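Local atomic coordinates of membrane protein (Acinetobacter baumannii AB307-0294, PDB entry 5DL5), a protein that forms a beta-barrel of the OprD porin family in the outer membrane that probably lets small molecules, antibiotics among them, into the cell. Residues G91-I95 against G140-P144. Numbering follows the deposited sequence.
Sequences GNQMI and GRMVP. With C8E ((hydroxyethyloxy)tri(ethyloxy)octane), chain B.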
ATOM      1  N   GLY A  91       8.712   6.305  14.412  1.00 33.59           N
ATOM      2  CA  GLY A  91       7.578   6.907  13.758  1.00 35.58           C
ATOM      3  C   GLY A  91       7.380   6.239  12.435  1.00 34.61           C
ATOM      4  O   GLY A  91       7.989   5.200  12.157  1.00 32.87           O
ATOM      5  N   ASN A  92       6.495   6.832  11.640  1.00 32.77           N
ATOM      6  CA  ASN A  92       6.305   6.417  10.281  1.00 33.10           C
ATOM      7  C   ASN A  92       5.750   5.034  10.241  1.00 31.42           C
ATOM      8  O   ASN A  92       6.074   4.292   9.400  1.00 33.89           O
ATOM      9  CB  ASN A  92       7.592   6.574   9.459  1.00 33.51           C
ATOM     10  CG  ASN A  92       8.202   7.927   9.636  1.00 35.43           C
ATOM     11  OD1 ASN A  92       7.576   9.057   9.362  1.00 41.74           O
ATOM     12  ND2 ASN A  92       9.342   7.915  10.185  1.00 33.72           N
ATOM     13  N   GLN A  93       4.927   4.701  11.223  1.00 30.44           N
ATOM     14  CA  GLN A  93       4.274   3.426  11.296  1.00 33.20           C
ATOM     15  C   GLN A  93       5.176   2.191  11.314  1.00 34.74           C
ATOM     16  O   GLN A  93       4.734   1.127  10.910  1.00 33.54           O
ATOM     17  CB  GLN A  93       3.185   3.327  10.170  1.00 32.55           C
ATOM     18  CG  GLN A  93       2.141   4.361  10.336  1.00 33.41           C
ATOM     19  CD  GLN A  93       2.540   5.807   9.997  1.00 36.49           C
ATOM     20  OE1 GLN A  93       3.209   6.155   8.961  1.00 32.80           O
ATOM     21  NE2 GLN A  93       2.184   6.666  10.944  1.00 34.56           N
ATOM     22  N   MET A  94       6.385   2.335  11.874  1.00 34.42           N
ATOM     23  CA  MET A  94       7.389   1.261  11.985  1.00 35.52           C
ATOM     24  C   MET A  94       7.280   0.453  13.293  1.00 34.53           C
ATOM     25  O   MET A  94       7.398  -0.784  13.264  1.00 37.94           O
ATOM     26  CB  MET A  94       8.772   1.873  11.921  1.00 35.82           C
ATOM     27  CG  MET A  94       9.179   2.374  10.557  1.00 35.82           C
ATOM     28  SD  MET A  94       9.573   1.027   9.362  1.00 35.84           S
ATOM     29  CE  MET A  94      11.203   0.507   9.889  1.00 37.56           C
ATOM     30  N   ILE A  95       6.963   1.134  14.399  1.00 34.88           N
ATOM     31  CA  ILE A  95       7.040   0.548  15.734  1.00 35.69           C
ATOM     32  C   ILE A  95       5.885   1.060  16.582  1.00 34.65           C
ATOM     33  O   ILE A  95       5.737   2.272  16.702  1.00 34.67           O
ATOM     34  CB  ILE A  95       8.416   0.885  16.427  1.00 34.25           C
ATOM     35  CG1 ILE A  95       9.559   0.272  15.588  1.00 36.92           C
ATOM     36  CG2 ILE A  95       8.458   0.285  17.786  1.00 34.39           C
ATOM     37  CD1 ILE A  95      10.935   0.796  16.079  1.00 38.25           C
ATOM     38  N   GLY A 140       4.574  -1.968   3.411  1.00 34.02           N
ATOM     39  CA  GLY A 140       5.884  -1.250   3.153  1.00 36.27           C
ATOM     40  C   GLY A 140       6.636  -0.825   4.436  1.00 35.98           C
ATOM     41  O   GLY A 140       7.455   0.116   4.401  1.00 36.35           O
ATOM     42  N   ARG A 141       6.251  -1.385   5.578  1.00 32.65           N
ATOM     43  CA  ARG A 141       6.912  -1.089   6.896  1.00 32.77           C
ATOM     44  C   ARG A 141       7.418  -2.384   7.480  1.00 32.52           C
ATOM     45  O   ARG A 141       7.964  -3.210   6.703  1.00 30.24           O
ATOM     46  CB  ARG A 141       6.047  -0.235   7.886  1.00 32.92           C
ATOM     47  CG  ARG A 141       5.666   1.123   7.309  1.00 33.81           C
ATOM     48  CD  ARG A 141       6.828   2.066   7.077  1.00 35.13           C
ATOM     49  NE  ARG A 141       6.321   3.370   6.641  1.00 35.55           N
ATOM     50  CZ  ARG A 141       6.000   3.683   5.389  1.00 40.07           C
ATOM     51  NH1 ARG A 141       6.135   2.793   4.414  1.00 39.68           N
ATOM     52  NH2 ARG A 141       5.489   4.891   5.109  1.00 39.05           N
ATOM     53  N   MET A 142       7.274  -2.628   8.781  1.00 31.82           N
ATOM     54  CA  MET A 142       7.865  -3.883   9.328  1.00 33.88           C
ATOM     55  C   MET A 142       7.004  -5.124   9.112  1.00 35.32           C
ATOM     56  O   MET A 142       7.522  -6.231   8.812  1.00 38.56           O
ATOM     57  CB  MET A 142       8.202  -3.759  10.767  1.00 31.24           C
ATOM     58  CG  MET A 142       9.298  -2.791  11.100  1.00 33.79           C
ATOM     59  SD  MET A 142      10.900  -3.084  10.345  1.00 33.91           S
ATOM     60  CE  MET A 142      11.181  -4.812  10.783  1.00 36.04           C
ATOM     61  N   VAL A 143       5.724  -4.923   9.301  1.00 33.25           N
ATOM     62  CA  VAL A 143       4.761  -6.006   9.330  1.00 33.25           C
ATOM     63  C   VAL A 143       3.465  -5.572   8.587  1.00 33.10           C
ATOM     64  O   VAL A 143       3.147  -4.419   8.533  1.00 32.43           O
ATOM     65  CB  VAL A 143       4.425  -6.461  10.786  1.00 33.06           C
ATOM     66  CG1 VAL A 143       5.651  -7.078  11.423  1.00 35.63           C
ATOM     67  CG2 VAL A 143       3.970  -5.306  11.680  1.00 36.79           C
ATOM     68  N   PRO A 144       2.662  -6.555   8.155  1.00 35.51           N
ATOM     69  CA  PRO A 144       1.440  -6.212   7.371  1.00 32.99           C
ATOM     70  C   PRO A 144       0.324  -5.752   8.203  1.00 29.68           C
ATOM     71  O   PRO A 144       0.166  -6.073   9.378  1.00 29.38           O
ATOM     72  CB  PRO A 144       1.132  -7.487   6.557  1.00 33.85           C
ATOM     73  CG  PRO A 144       2.002  -8.594   7.175  1.00 38.44           C
ATOM     74  CD  PRO A 144       2.994  -7.993   8.126  1.00 32.56           C
TER
HETATM   75  C6  C8E B 501       2.228   8.172  14.967  1.00 54.91           C
HETATM   76  C7  C8E B 501       3.682   8.069  14.423  1.00 51.18           C
HETATM   77  C8  C8E B 501       4.352   9.398  13.998  1.00 53.90           C
HETATM   78  O9  C8E B 501       5.261   9.296  12.843  1.00 41.62           O
HETATM   79  C10 C8E B 501       4.780  10.185  11.841  1.00 60.43           C
HETATM   80  C11 C8E B 501       3.699   9.488  10.996  1.00 52.13           C
HETATM   81  O12 C8E B 501       3.540  10.107   9.739  1.00 64.71           O
HETATM   82  C13 C8E B 501       4.665  10.091   8.849  1.00 56.96           C
HETATM   83  C14 C8E B 501       4.576   8.928   7.897  1.00 55.62           C
HETATM   84  O15 C8E B 501       4.748   9.274   6.525  1.00 63.94           O
HETATM   85  C16 C8E B 501       3.903  10.281   5.949  1.00 67.29           C
HETATM   86  C17 C8E B 501       3.724   9.838   4.498  1.00 73.13           C
HETATM   87  O18 C8E B 501       4.929   9.087   4.157  1.00 77.61           O
HETATM   88  C19 C8E B 501       4.716   7.961   3.294  1.00 78.88           C
HETATM   89  C20 C8E B 501       6.068   7.379   2.915  1.00 69.34           C
HETATM   90  O21 C8E B 501       6.108   6.406   1.832  1.00 63.28           O
HETATM   91  O   HOH W   1       5.627  -1.660  10.753  1.00 30.66           O
HETATM   92  O   HOH W   2       4.798   6.467   6.937  1.00 48.70           O
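Two irregular loop segments meet here in a buried loop-to-loop contact inside the barrel: 91-95 belongs to the connection between strands 70-83 and 106-118, while segment 140-144 lies in the loop between strands 135-136 and 146-148. The backbones come closest at M94 and R141, whose CA atoms lie 5.6 Å apart, and the contact buries 261 Å² in all. G91 to M94 form a type I' turn, with N92 and Q93 both at positive phi and M94 N hydrogen-bonded to G91 O at 3.3 Å. The turn presents the N92 carbonyl to R141, whose NE donates to N92 O at 2.9 Å (N-H...O angle 140°), the oxygen lying near the guanidinium plane. R141 NH1 also donates to G140 O at 3.0 Å, which ties the arginine's end to its own loop. Farther along, water 1 links the backbones, accepting from M142 N (2.7 Å) and donating to Q93 O (2.9 Å) and M94 O (3.2 Å). Apolar packing joins the two methionines, M94 CE lying 3.6 Å from M142 SD, and M94 SD makes a van der Waals contact with the arginine's methylene R141 CD at 3.7 Å. Both methionines also touch the wall, M94 at L39 and S52, M142 at S56. The detergent C8E runs past the turn; its O9 accepts from N92 N at 3.0 Å, and water 2 joins its O15 (2.8 Å) to Q93 OE1 (2.6 Å) and R141 NH2 (2.5 Å). R41, R420 and the backbone O of Y322 are also hydrogen-bonded to C8E. Inward-folded loops packed together beside basic side chains are consistent with the pore constriction of OprD-family channels.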